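Local coordinates for protein glycosyl hyrolase, family 3 (Deinococcus radiodurans, PDB 3TEV) that probably hydrolyses O-glycosidic bonds, as expected of a family 3 glycoside hydrolase built on a TIM-barrel catalytic domain, at residues P140-I145 against H183-Q188; P195-S200 against A225-D230; K33-Y38 against G294-Q299; Q20-D25 against V290-R295. All blocks are in the same frame, centred on the assembly; numbering follows the deposited sequence.

Contact 1 of 4, residues P140-I145 against H183-Q188; sequences PANPVI and HGDTHQ
N142 carries the direct polar link between two loops, using both hydrogens of one amide nitrogen. CG is anti to the backbone N (chi1 -175°), and ND2 donates to D185 OD1 at 3.1 Å and to the backbone O of T186 at 3.0 Å. The first bond is nearly straight (169° at the hydrogen), lies close to the amide plane and meets the anti side of the carboxylate; the second comes from above the T186 carbonyl plane. Asparagine suits the place because a short primary amide can serve two acceptors at once. D185 is itself gripped from elsewhere: OD1 also receives N139 ND2, and OD2 forms a salt bridge with K199.

The 183-188 loop follows barrel strand 174-180 and begins inside the sequence KHFPGHG, a signature of the NagZ-like branch of family 3. In those relatives the same loop supplies the His-Asp acid/base pair, so this contact probably lies beside the active site.

A water provides the second polar link, accepting from I145 N at 2.9 Å and donating to G184 O at 3.1 Å.

Apolar packing completes the contact. V144 sends its two methyls to different partners: CG1 lies 3.6 Å from H183 ND1, while CG2 meets T186 OG1 at 3.8 Å. I145 CD1 rests 3.8 Å from H183 CB, the two side chains crossing at about a right angle. Branched aliphatic residues fit against this imidazole, whose ND1 is buried here with no polar partner in the model, while D135 accepts a bond from the H183 backbone N.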
loop_
_atom_site.group_PDB
_atom_site.type_symbol
_atom_site.label_atom_id
_atom_site.label_comp_id
_atom_site.label_asym_id
_atom_site.label_seq_id
_atom_site.Cartn_x
_atom_site.Cartn_y
_atom_site.Cartn_z
ATOM N N PRO A 140 -2.827 -13.765 21.698
ATOM C CA PRO A 140 -3.053 -12.807 22.784
ATOM C C PRO A 140 -1.741 -12.323 23.423
ATOM O O PRO A 140 -1.624 -11.135 23.742
ATOM C CB PRO A 140 -3.914 -13.594 23.792
ATOM C CG PRO A 140 -3.689 -15.036 23.467
ATOM C CD PRO A 140 -3.428 -15.082 21.981
ATOM N N ALA A 141 -0.767 -13.227 23.571
ATOM C CA ALA A 141 0.544 -12.899 24.156
ATOM C C ALA A 141 1.519 -12.235 23.164
ATOM O O ALA A 141 2.688 -12.015 23.486
ATOM C CB ALA A 141 1.175 -14.143 24.798
ATOM N N ASN A 142 1.029 -11.915 21.967
ATOM C CA ASN A 142 1.811 -11.199 20.957
ATOM C C ASN A 142 0.931 -10.228 20.145
ATOM O O ASN A 142 0.660 -10.479 18.963
ATOM C CB ASN A 142 2.550 -12.193 20.039
ATOM C CG ASN A 142 3.486 -11.504 19.039
ATOM O OD1 ASN A 142 4.078 -10.467 19.337
ATOM N ND2 ASN A 142 3.622 -12.090 17.848
ATOM N N PRO A 143 0.473 -9.119 20.779
ATOM C CA PRO A 143 -0.350 -8.163 20.029
ATOM C C PRO A 143 0.504 -7.177 19.209
ATOM O O PRO A 143 0.768 -6.057 19.659
ATOM C CB PRO A 143 -1.152 -7.448 21.128
ATOM C CG PRO A 143 -0.308 -7.569 22.386
ATOM C CD PRO A 143 0.704 -8.674 22.173
ATOM N N VAL A 144 0.943 -7.608 18.025
ATOM C CA VAL A 144 1.743 -6.761 17.126
ATOM C C VAL A 144 0.874 -5.628 16.560
ATOM O O VAL A 144 1.318 -4.475 16.446
ATOM C CB VAL A 144 2.387 -7.578 15.947
ATOM C CG1 VAL A 144 3.226 -6.671 15.034
ATOM C CG2 VAL A 144 3.242 -8.733 16.467
ATOM N N ILE A 145 -0.369 -5.977 16.223
ATOM C CA ILE A 145 -1.299 -5.062 15.570
ATOM C C ILE A 145 -2.285 -4.463 16.582
ATOM O O ILE A 145 -2.495 -3.243 16.601
ATOM C CB ILE A 145 -1.991 -5.749 14.349
ATOM C CG1 ILE A 145 -0.942 -6.183 13.298
ATOM C CG2 ILE A 145 -3.084 -4.859 13.732
ATOM C CD1 ILE A 145 0.079 -5.078 12.826
ATOM N N HIS A 183 0.377 -9.503 9.104
ATOM C CA HIS A 183 1.322 -9.017 10.128
ATOM C C HIS A 183 0.946 -9.456 11.533
ATOM O O HIS A 183 1.644 -9.116 12.506
ATOM C CB HIS A 183 1.362 -7.490 10.130
ATOM C CG HIS A 183 2.730 -6.917 10.359
ATOM N ND1 HIS A 183 3.469 -7.163 11.503
ATOM C CD2 HIS A 183 3.496 -6.103 9.584
ATOM C CE1 HIS A 183 4.632 -6.535 11.421
ATOM N NE2 HIS A 183 4.675 -5.885 10.268
ATOM N N GLY A 184 -0.155 -10.192 11.647
ATOM C CA GLY A 184 -0.742 -10.474 12.947
ATOM C C GLY A 184 0.120 -11.147 14.007
ATOM O O GLY A 184 -0.016 -10.850 15.194
ATOM N N ASP A 185 1.006 -12.053 13.603
ATOM C CA ASP A 185 1.685 -12.910 14.581
ATOM C C ASP A 185 3.167 -13.164 14.271
ATOM O O ASP A 185 3.628 -14.304 14.206
ATOM C CB ASP A 185 0.904 -14.215 14.742
ATOM C CG ASP A 185 1.391 -15.056 15.908
ATOM O OD1 ASP A 185 1.874 -14.504 16.927
ATOM O OD2 ASP A 185 1.290 -16.288 15.794
ATOM N N THR A 186 3.903 -12.069 14.111
ATOM C CA THR A 186 5.304 -12.091 13.656
ATOM C C THR A 186 6.263 -12.124 14.844
ATOM O O THR A 186 5.901 -11.654 15.921
ATOM C CB THR A 186 5.603 -10.865 12.754
ATOM O OG1 THR A 186 5.324 -9.649 13.460
ATOM C CG2 THR A 186 4.724 -10.888 11.527
ATOM N N HIS A 187 7.448 -12.718 14.660
ATOM C CA HIS A 187 8.515 -12.680 15.683
ATOM C C HIS A 187 9.822 -12.072 15.154
ATOM O O HIS A 187 10.325 -12.475 14.096
ATOM C CB HIS A 187 8.732 -14.041 16.394
ATOM C CG HIS A 187 9.335 -15.124 15.536
ATOM N ND1 HIS A 187 8.584 -16.136 14.965
ATOM C CD2 HIS A 187 10.623 -15.385 15.197
ATOM C CE1 HIS A 187 9.376 -16.951 14.287
ATOM N NE2 HIS A 187 10.620 -16.519 14.413
ATOM N N GLN A 188 10.331 -11.072 15.881
ATOM C CA GLN A 188 11.590 -10.394 15.556
ATOM C C GLN A 188 12.703 -10.840 16.479
ATOM O O GLN A 188 12.612 -10.698 17.693
ATOM C CB GLN A 188 11.466 -8.876 15.704
ATOM C CG GLN A 188 10.830 -8.160 14.560
ATOM C CD GLN A 188 11.226 -6.696 14.509
ATOM O OE1 GLN A 188 12.220 -6.323 13.871
ATOM N NE2 GLN A 188 10.436 -5.851 15.162
HETATM O O HOH W 1 -1.704 -8.583 16.504
#

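Contact 2 of 4, residues P195-S200 against A225-D230; sequences PRVSKS and AHIVYD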
loop_
_atom_site.group_PDB
_atom_site.type_symbol
_atom_site.label_atom_id
_atom_site.label_comp_id
_atom_site.label_asym_id
_atom_site.label_seq_id
_atom_site.Cartn_x
_atom_site.Cartn_y
_atom_site.Cartn_z
ATOM N N PRO A 195 11.164 -9.339 10.644
ATOM C CA PRO A 195 10.283 -10.240 11.369
ATOM C C PRO A 195 10.013 -11.496 10.553
ATOM O O PRO A 195 10.021 -11.439 9.318
ATOM C CB PRO A 195 8.993 -9.427 11.549
ATOM C CG PRO A 195 9.184 -8.146 10.803
ATOM C CD PRO A 195 10.612 -7.979 10.492
ATOM N N ARG A 196 9.803 -12.617 11.244
ATOM C CA ARG A 196 9.525 -13.905 10.614
ATOM C C ARG A 196 8.186 -14.480 11.069
ATOM O O ARG A 196 7.716 -14.197 12.170
ATOM C CB ARG A 196 10.617 -14.934 10.930
ATOM C CG ARG A 196 12.015 -14.549 10.526
ATOM C CD ARG A 196 12.994 -15.713 10.734
ATOM N NE ARG A 196 12.913 -16.723 9.672
ATOM C CZ ARG A 196 13.596 -16.671 8.520
ATOM N NH1 ARG A 196 14.423 -15.651 8.267
ATOM N NH2 ARG A 196 13.454 -17.641 7.613
ATOM N N VAL A 197 7.588 -15.300 10.215
ATOM C CA VAL A 197 6.459 -16.129 10.581
ATOM C C VAL A 197 6.863 -17.548 10.222
ATOM O O VAL A 197 7.203 -17.828 9.080
ATOM C CB VAL A 197 5.180 -15.707 9.836
ATOM C CG1 VAL A 197 4.039 -16.715 10.062
ATOM C CG2 VAL A 197 4.756 -14.322 10.274
ATOM N N SER A 198 6.847 -18.440 11.199
ATOM C CA SER A 198 7.338 -19.793 10.959
ATOM C C SER A 198 6.223 -20.855 10.881
ATOM O O SER A 198 6.507 -22.056 10.850
ATOM C CB SER A 198 8.335 -20.168 12.045
ATOM O OG SER A 198 7.619 -20.283 13.264
ATOM N N LYS A 199 4.967 -20.410 10.860
ATOM C CA LYS A 199 3.797 -21.297 10.718
ATOM C C LYS A 199 3.816 -22.060 9.404
ATOM O O LYS A 199 4.339 -21.570 8.396
ATOM C CB LYS A 199 2.507 -20.468 10.756
ATOM C CG LYS A 199 2.273 -19.751 12.072
ATOM C CD LYS A 199 1.028 -18.884 12.020
ATOM C CE LYS A 199 0.839 -18.181 13.351
ATOM N NZ LYS A 199 -0.368 -17.307 13.351
ATOM N N SER A 200 3.208 -23.241 9.413
ATOM C CA SER A 200 3.036 -24.047 8.208
ATOM C C SER A 200 2.070 -23.399 7.218
ATOM O O SER A 200 1.286 -22.502 7.575
ATOM C CB SER A 200 2.506 -25.432 8.580
ATOM O OG SER A 200 1.166 -25.328 9.048
ATOM N N ALA A 225 4.005 -6.743 3.157
ATOM C CA ALA A 225 4.711 -6.700 4.420
ATOM C C ALA A 225 6.188 -7.104 4.272
ATOM O O ALA A 225 6.484 -8.086 3.606
ATOM C CB ALA A 225 4.012 -7.717 5.328
ATOM N N HIS A 226 7.094 -6.391 4.938
ATOM C CA HIS A 226 8.499 -6.798 5.016
ATOM C C HIS A 226 8.656 -7.965 6.004
ATOM O O HIS A 226 9.360 -7.848 6.991
ATOM C CB HIS A 226 9.397 -5.641 5.484
ATOM C CG HIS A 226 9.287 -4.392 4.669
ATOM N ND1 HIS A 226 9.224 -4.396 3.286
ATOM C CD2 HIS A 226 9.273 -3.089 5.045
ATOM C CE1 HIS A 226 9.146 -3.150 2.854
ATOM N NE2 HIS A 226 9.179 -2.339 3.899
ATOM N N ILE A 227 8.000 -9.085 5.744
ATOM C CA ILE A 227 8.034 -10.212 6.668
ATOM C C ILE A 227 8.453 -11.471 5.928
ATOM O O ILE A 227 8.050 -11.683 4.791
ATOM C CB ILE A 227 6.638 -10.425 7.312
ATOM C CG1 ILE A 227 6.204 -9.163 8.067
ATOM C CG2 ILE A 227 6.614 -11.671 8.234
ATOM C CD1 ILE A 227 4.691 -9.115 8.318
ATOM N N VAL A 228 9.266 -12.293 6.577
ATOM C CA VAL A 228 9.722 -13.546 5.993
ATOM C C VAL A 228 8.772 -14.656 6.456
ATOM O O VAL A 228 8.610 -14.869 7.667
ATOM C CB VAL A 228 11.217 -13.873 6.386
ATOM C CG1 VAL A 228 11.695 -15.144 5.709
ATOM C CG2 VAL A 228 12.156 -12.718 6.022
ATOM N N TYR A 229 8.127 -15.334 5.503
ATOM C CA TYR A 229 7.283 -16.515 5.803
ATOM C C TYR A 229 8.019 -17.784 5.393
ATOM O O TYR A 229 8.126 -18.066 4.193
ATOM C CB TYR A 229 5.935 -16.424 5.085
ATOM C CG TYR A 229 5.154 -15.214 5.518
ATOM C CD1 TYR A 229 4.049 -15.317 6.374
ATOM C CD2 TYR A 229 5.556 -13.948 5.108
ATOM C CE1 TYR A 229 3.361 -14.168 6.803
ATOM C CE2 TYR A 229 4.884 -12.822 5.504
ATOM C CZ TYR A 229 3.802 -12.924 6.350
ATOM O OH TYR A 229 3.178 -11.737 6.699
ATOM N N ASP A 230 8.534 -18.526 6.380
ATOM C CA ASP A 230 9.247 -19.790 6.156
ATOM C C ASP A 230 8.535 -20.742 5.187
ATOM O O ASP A 230 9.178 -21.440 4.399
ATOM C CB ASP A 230 9.454 -20.553 7.476
ATOM C CG ASP A 230 10.371 -19.836 8.454
ATOM O OD1 ASP A 230 10.978 -18.806 8.111
ATOM O OD2 ASP A 230 10.489 -20.318 9.596
#
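R196 and D230 meet because of two torsions. The arginine chain bends at chi3 (78°), which turns NE back toward the neighbouring strand, and D230 CG stands anti to its own carbonyl carbon (chi1 -65°), beside the backbone N. A salt bridge results, with R196 NH2 2.8 Å from D230 OD1 on the syn side of the carboxylate; NE adds a weak bond to the same oxygen. The two planes are 43° apart, so this is not the flat, two-pronged pairing of arginine with a carboxylate. NH2 has a second acceptor in A234 O, and the two bonds would restrict the rotation of the group. Long and flat, the arginine also offers a face to V228, whose CG1 comes within 3.6 Å of NH2 while the two side chains run side by side.

These side chains stand on a small two-stranded parallel sheet, 196-197 with 228-229, separate from the barrel sheet and formed by chain that follows barrel strands 174-180 and 221-224. Its ladder runs V228 N to P195 O at 3.0 Å, V197 N to V228 O at 2.8 Å and D230 N to V197 O at 3.1 Å. P195 has no N-H to give, but its carbonyl still serves as an acceptor at the start of the ladder.

On the sheet face away from R196 and V228, V197 packs against Y229, CB to CD1 3.7 Å, and its CG2 meets I227 CG2 at 3.8 Å. Beta-branched residues favour such extended backbone. Tyrosine adds a polar tip to its hydrophobic ring: Y229 OH bonds to G182 O in the loop after strand 174-180.

Contact 3 of 4, residues K33-Y38 against G294-Q299; sequences KDTAAY and GRREVQ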
loop_
_atom_site.group_PDB
_atom_site.type_symbol
_atom_site.label_atom_id
_atom_site.label_comp_id
_atom_site.label_asym_id
_atom_site.label_seq_id
_atom_site.Cartn_x
_atom_site.Cartn_y
_atom_site.Cartn_z
ATOM N N LYS A 33 7.047 25.538 -4.429
ATOM C CA LYS A 33 7.498 25.524 -5.834
ATOM C C LYS A 33 8.566 24.468 -6.175
ATOM O O LYS A 33 8.490 23.836 -7.233
ATOM C CB LYS A 33 7.936 26.928 -6.304
ATOM C CG LYS A 33 9.076 27.551 -5.493
ATOM C CD LYS A 33 9.579 28.912 -6.033
ATOM C CE LYS A 33 10.615 29.483 -5.048
ATOM N NZ LYS A 33 11.089 30.872 -5.361
ATOM N N ASP A 34 9.543 24.268 -5.290
ATOM C CA ASP A 34 10.612 23.292 -5.534
ATOM C C ASP A 34 10.048 21.882 -5.573
ATOM O O ASP A 34 10.439 21.068 -6.409
ATOM C CB ASP A 34 11.752 23.411 -4.506
ATOM C CG ASP A 34 12.613 24.682 -4.705
ATOM O OD1 ASP A 34 12.758 25.171 -5.857
ATOM O OD2 ASP A 34 13.174 25.196 -3.706
ATOM N N THR A 35 9.095 21.603 -4.697
ATOM C CA THR A 35 8.429 20.305 -4.693
ATOM C C THR A 35 7.611 20.122 -5.972
ATOM O O THR A 35 7.651 19.054 -6.583
ATOM C CB THR A 35 7.573 20.111 -3.419
ATOM O OG1 THR A 35 8.425 20.236 -2.266
ATOM C CG2 THR A 35 6.903 18.749 -3.390
ATOM N N ALA A 36 6.902 21.167 -6.398
ATOM C CA ALA A 36 6.158 21.119 -7.653
ATOM C C ALA A 36 7.106 20.840 -8.828
ATOM O O ALA A 36 6.810 19.991 -9.672
ATOM C CB ALA A 36 5.407 22.419 -7.880
ATOM N N ALA A 37 8.232 21.557 -8.872
ATOM C CA ALA A 37 9.201 21.405 -9.957
ATOM C C ALA A 37 9.726 19.961 -9.970
ATOM O O ALA A 37 9.856 19.340 -11.011
ATOM C CB ALA A 37 10.375 22.414 -9.796
ATOM N N TYR A 38 9.975 19.426 -8.785
ATOM C CA TYR A 38 10.486 18.074 -8.629
ATOM C C TYR A 38 9.481 16.977 -9.063
ATOM O O TYR A 38 9.850 16.066 -9.801
ATOM C CB TYR A 38 10.902 17.922 -7.171
ATOM C CG TYR A 38 11.295 16.550 -6.738
ATOM C CD1 TYR A 38 12.592 16.076 -6.958
ATOM C CD2 TYR A 38 10.389 15.735 -6.051
ATOM C CE1 TYR A 38 12.971 14.822 -6.546
ATOM C CE2 TYR A 38 10.763 14.463 -5.622
ATOM C CZ TYR A 38 12.061 14.028 -5.872
ATOM O OH TYR A 38 12.450 12.794 -5.445
ATOM N N GLY A 294 11.012 9.365 2.484
ATOM C CA GLY A 294 12.212 9.920 3.116
ATOM C C GLY A 294 12.615 11.213 2.453
ATOM O O GLY A 294 11.880 11.740 1.609
ATOM N N ARG A 295 13.789 11.719 2.818
ATOM C CA ARG A 295 14.276 12.982 2.292
ATOM C C ARG A 295 14.555 12.870 0.793
ATOM O O ARG A 295 14.672 11.760 0.252
ATOM C CB ARG A 295 15.537 13.401 3.038
ATOM C CG ARG A 295 16.723 12.541 2.702
ATOM C CD ARG A 295 17.836 12.722 3.706
ATOM N NE ARG A 295 18.800 11.637 3.603
ATOM C CZ ARG A 295 20.063 11.827 3.265
ATOM N NH1 ARG A 295 20.492 13.064 3.017
ATOM N NH2 ARG A 295 20.896 10.791 3.194
ATOM N N ARG A 296 14.667 14.023 0.135
ATOM C CA ARG A 296 14.834 14.074 -1.325
ATOM C C ARG A 296 16.005 13.220 -1.829
ATOM O O ARG A 296 15.848 12.496 -2.816
ATOM C CB ARG A 296 14.918 15.525 -1.845
ATOM C CG ARG A 296 14.713 15.686 -3.397
ATOM C CD ARG A 296 13.917 16.991 -3.758
ATOM N NE ARG A 296 12.569 16.990 -3.163
ATOM C CZ ARG A 296 11.783 18.060 -2.983
ATOM N NH1 ARG A 296 12.177 19.276 -3.366
ATOM N NH2 ARG A 296 10.581 17.904 -2.411
ATOM N N GLU A 297 17.132 13.259 -1.114
ATOM C CA GLU A 297 18.304 12.460 -1.466
ATOM C C GLU A 297 18.044 10.958 -1.522
ATOM O O GLU A 297 18.518 10.291 -2.457
ATOM C CB GLU A 297 19.481 12.729 -0.522
ATOM C CG GLU A 297 20.067 14.152 -0.615
ATOM C CD GLU A 297 19.388 15.186 0.310
ATOM O OE1 GLU A 297 18.303 14.932 0.899
ATOM O OE2 GLU A 297 19.971 16.280 0.444
ATOM N N VAL A 298 17.315 10.401 -0.554
ATOM C CA VAL A 298 16.994 8.976 -0.680
ATOM C C VAL A 298 16.001 8.691 -1.797
ATOM O O VAL A 298 16.089 7.653 -2.437
ATOM C CB VAL A 298 16.628 8.236 0.662
ATOM C CG1 VAL A 298 17.611 8.606 1.743
ATOM C CG2 VAL A 298 15.179 8.477 1.112
ATOM N N GLN A 299 15.069 9.607 -2.039
ATOM C CA GLN A 299 14.122 9.452 -3.150
ATOM C C GLN A 299 14.883 9.453 -4.481
ATOM O O GLN A 299 14.625 8.609 -5.358
ATOM C CB GLN A 299 13.028 10.532 -3.133
ATOM C CG GLN A 299 12.070 10.457 -1.925
ATOM C CD GLN A 299 11.054 11.593 -1.887
ATOM O OE1 GLN A 299 11.001 12.415 -2.797
ATOM N NE2 GLN A 299 10.236 11.637 -0.848
#
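R296 lies over one face of the ring of Y38, joining two outer helices of the TIM barrel: helix 33-42, which follows the first barrel strand, and helix 296-309, which follows the last. The two residues slide past each other in opposite directions, Y38 reaching out with CG anti to its backbone N (chi1 172°).

The guanidinium lies nearly flat on the ring, 15° between planes and 4.3 Å between centres, as a cation-pi stack. It is displaced: NE sits over the middle of the ring, while Y38 CG lies under the rim of the guanidinium. The aliphatic part of the arginine shares the same face, with CD 3.8 Å from the ring centroid in a CH-pi contact. Arginine suits this place because its methylenes and its flat cation can cover one aromatic face together.

One hydrogen bond fixes the far end of the chain. R296 NH2 donates to T35 OG1 at 3.2 Å, almost straight (168°) and in the guanidinium plane, so the bond and the stack make compatible demands on the same group. T35 stands one helical turn before Y38, and its hydroxyl is also hydrogen-bonded to D32 OD1. The carboxylate of D34 is not in contact, but its charge would be expected to favour the cation modestly.

Packing completes the contact at the phenol end. Q299, one turn after R296, is anchored by a bond from NE2 to D25 O, and its methylene CB lies 3.3 Å from Y38 OH.

Contact 4 of 4, residues Q20-D25 against V290-R295; sequences QLLMID and VMALGR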
loop_
_atom_site.group_PDB
_atom_site.type_symbol
_atom_site.label_atom_id
_atom_site.label_comp_id
_atom_site.label_asym_id
_atom_site.label_seq_id
_atom_site.Cartn_x
_atom_site.Cartn_y
_atom_site.Cartn_z
ATOM N N GLN A 20 7.202 7.075 -12.393
ATOM C CA GLN A 20 5.824 6.593 -12.488
ATOM C C GLN A 20 5.596 5.299 -11.696
ATOM O O GLN A 20 4.460 4.817 -11.576
ATOM C CB GLN A 20 5.447 6.425 -13.956
ATOM C CG GLN A 20 5.437 7.779 -14.711
ATOM C CD GLN A 20 5.286 7.660 -16.221
ATOM O OE1 GLN A 20 5.686 6.649 -16.840
ATOM N NE2 GLN A 20 4.730 8.725 -16.840
ATOM N N LEU A 21 6.677 4.755 -11.130
ATOM C CA LEU A 21 6.592 3.516 -10.340
ATOM C C LEU A 21 6.852 3.764 -8.854
ATOM O O LEU A 21 6.981 2.821 -8.082
ATOM C CB LEU A 21 7.567 2.461 -10.893
ATOM C CG LEU A 21 7.439 2.150 -12.395
ATOM C CD1 LEU A 21 8.645 1.308 -12.900
ATOM C CD2 LEU A 21 6.095 1.484 -12.724
ATOM N N LEU A 22 6.937 5.036 -8.459
ATOM C CA LEU A 22 7.216 5.375 -7.064
ATOM C C LEU A 22 6.094 6.158 -6.412
ATOM O O LEU A 22 5.410 6.961 -7.064
ATOM C CB LEU A 22 8.501 6.192 -6.925
ATOM C CG LEU A 22 9.826 5.746 -7.528
ATOM C CD1 LEU A 22 10.925 6.717 -7.038
ATOM C CD2 LEU A 22 10.169 4.307 -7.137
HETATM N N MSE A 23 5.942 5.953 -5.115
HETATM C CA MSE A 23 5.048 6.746 -4.299
HETATM C C MSE A 23 5.951 7.399 -3.255
HETATM O O MSE A 23 6.670 6.708 -2.502
HETATM C CB MSE A 23 3.989 5.867 -3.620
HETATM C CG MSE A 23 3.061 6.622 -2.660
HETATM SE SE MSE A 23 1.617 5.489 -1.965
HETATM C CE MSE A 23 0.168 5.974 -3.158
ATOM N N ILE A 24 5.921 8.722 -3.209
ATOM C CA ILE A 24 6.811 9.458 -2.329
ATOM C C ILE A 24 6.034 10.264 -1.303
ATOM O O ILE A 24 4.829 10.474 -1.455
ATOM C CB ILE A 24 7.698 10.422 -3.124
ATOM C CG1 ILE A 24 6.837 11.498 -3.776
ATOM C CG2 ILE A 24 8.538 9.668 -4.152
ATOM C CD1 ILE A 24 7.668 12.687 -4.327
ATOM N N ASP A 25 6.734 10.731 -0.275
ATOM C CA ASP A 25 6.141 11.646 0.690
ATOM C C ASP A 25 6.588 13.075 0.424
ATOM O O ASP A 25 7.574 13.309 -0.289
ATOM C CB ASP A 25 6.418 11.208 2.151
ATOM C CG ASP A 25 7.916 11.094 2.491
ATOM O OD1 ASP A 25 8.760 10.790 1.614
ATOM O OD2 ASP A 25 8.253 11.294 3.676
ATOM N N VAL A 290 6.447 1.230 -5.697
ATOM C CA VAL A 290 7.341 1.214 -4.550
ATOM C C VAL A 290 7.153 2.495 -3.736
ATOM O O VAL A 290 7.215 3.605 -4.280
ATOM C CB VAL A 290 8.823 1.060 -5.011
ATOM C CG1 VAL A 290 9.790 1.269 -3.836
ATOM C CG2 VAL A 290 9.044 -0.317 -5.632
HETATM N N MSE A 291 6.898 2.344 -2.436
HETATM C CA MSE A 291 6.854 3.492 -1.530
HETATM C C MSE A 291 8.269 3.932 -1.230
HETATM O O MSE A 291 8.955 3.272 -0.485
HETATM C CB MSE A 291 6.163 3.155 -0.223
HETATM C CG MSE A 291 4.706 2.868 -0.417
HETATM SE SE MSE A 291 3.725 2.770 1.251
HETATM C CE MSE A 291 3.773 4.708 1.497
ATOM N N ALA A 292 8.692 5.057 -1.769
ATOM C CA ALA A 292 10.046 5.527 -1.590
ATOM C C ALA A 292 9.999 6.753 -0.670
ATOM O O ALA A 292 10.067 7.898 -1.128
ATOM C CB ALA A 292 10.647 5.868 -2.969
ATOM N N LEU A 293 9.837 6.515 0.628
ATOM C CA LEU A 293 9.628 7.604 1.576
ATOM C C LEU A 293 10.950 8.086 2.140
ATOM O O LEU A 293 11.903 7.311 2.267
ATOM C CB LEU A 293 8.725 7.160 2.722
ATOM C CG LEU A 293 7.368 6.508 2.390
ATOM C CD1 LEU A 293 6.562 6.360 3.680
ATOM C CD2 LEU A 293 6.561 7.260 1.322
ATOM N N GLY A 294 11.012 9.365 2.484
ATOM C CA GLY A 294 12.212 9.920 3.116
ATOM C C GLY A 294 12.615 11.213 2.453
ATOM O O GLY A 294 11.880 11.740 1.609
ATOM N N ARG A 295 13.789 11.719 2.818
ATOM C CA ARG A 295 14.276 12.982 2.292
ATOM C C ARG A 295 14.555 12.870 0.793
ATOM O O ARG A 295 14.672 11.760 0.252
ATOM C CB ARG A 295 15.537 13.401 3.038
ATOM C CG ARG A 295 16.723 12.541 2.702
ATOM C CD ARG A 295 17.836 12.722 3.706
ATOM N NE ARG A 295 18.800 11.637 3.603
ATOM C CZ ARG A 295 20.063 11.827 3.265
ATOM N NH1 ARG A 295 20.492 13.064 3.017
ATOM N NH2 ARG A 295 20.896 10.791 3.194
#
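D25 accepts a hydrogen bond from the backbone of the facing segment: G294 N lies 2.8 Å from OD1, on the syn side of the carboxylate, at 166°. Chi1 of 58° places CG between the backbone N and the carbonyl carbon. D25 OD2 forms a salt bridge with K52. Glycine suits position 294, since at its backbone angles a CB would press against the carbonyl O of L293.

Three backbone bonds join the parallel strands: V290 N to L21 O at 2.9 Å, M23 N to V290 O at 2.8 Å and A292 N to M23 O at 2.7 Å.

On one face L22 and V290 lie side by side, CD2 to CB 4.1 Å, and L22 CD1 meets A292 CB at 4.2 Å; helices 275-285 and 296-309 cover this apolar layer. On the other face the selenomethionines M23 and M291 point the same way, SE to CE 4.2 Å, toward what is probably the barrel interior.

Pairing the first strand, 22-24, with the last, 290-291, more than 260 residues later, is the parallel closure typical of a TIM barrel.

The contacts form two pairs at separate places on one barrel domain. Contacts 1 and 2, with centres 11 Å apart, touch directly: H187 O and R196 N, 2.9 Å apart, probably form a hydrogen bond, and H183 CD2 packs 3.5 Å from I227 CD1. Both are built from chain that follows barrel strands, the side where TIM barrels carry their active sites. Contacts 3 and 4 share G294 and R295, their centres 10 Å apart, so strand closure and helix packing are one continuous unit. The pairs do not touch; contacts 2 and 4 come closest, about 7 Å between nearest atoms, and contacts 1 and 2 are nested within the loops that contacts 3 and 4 close.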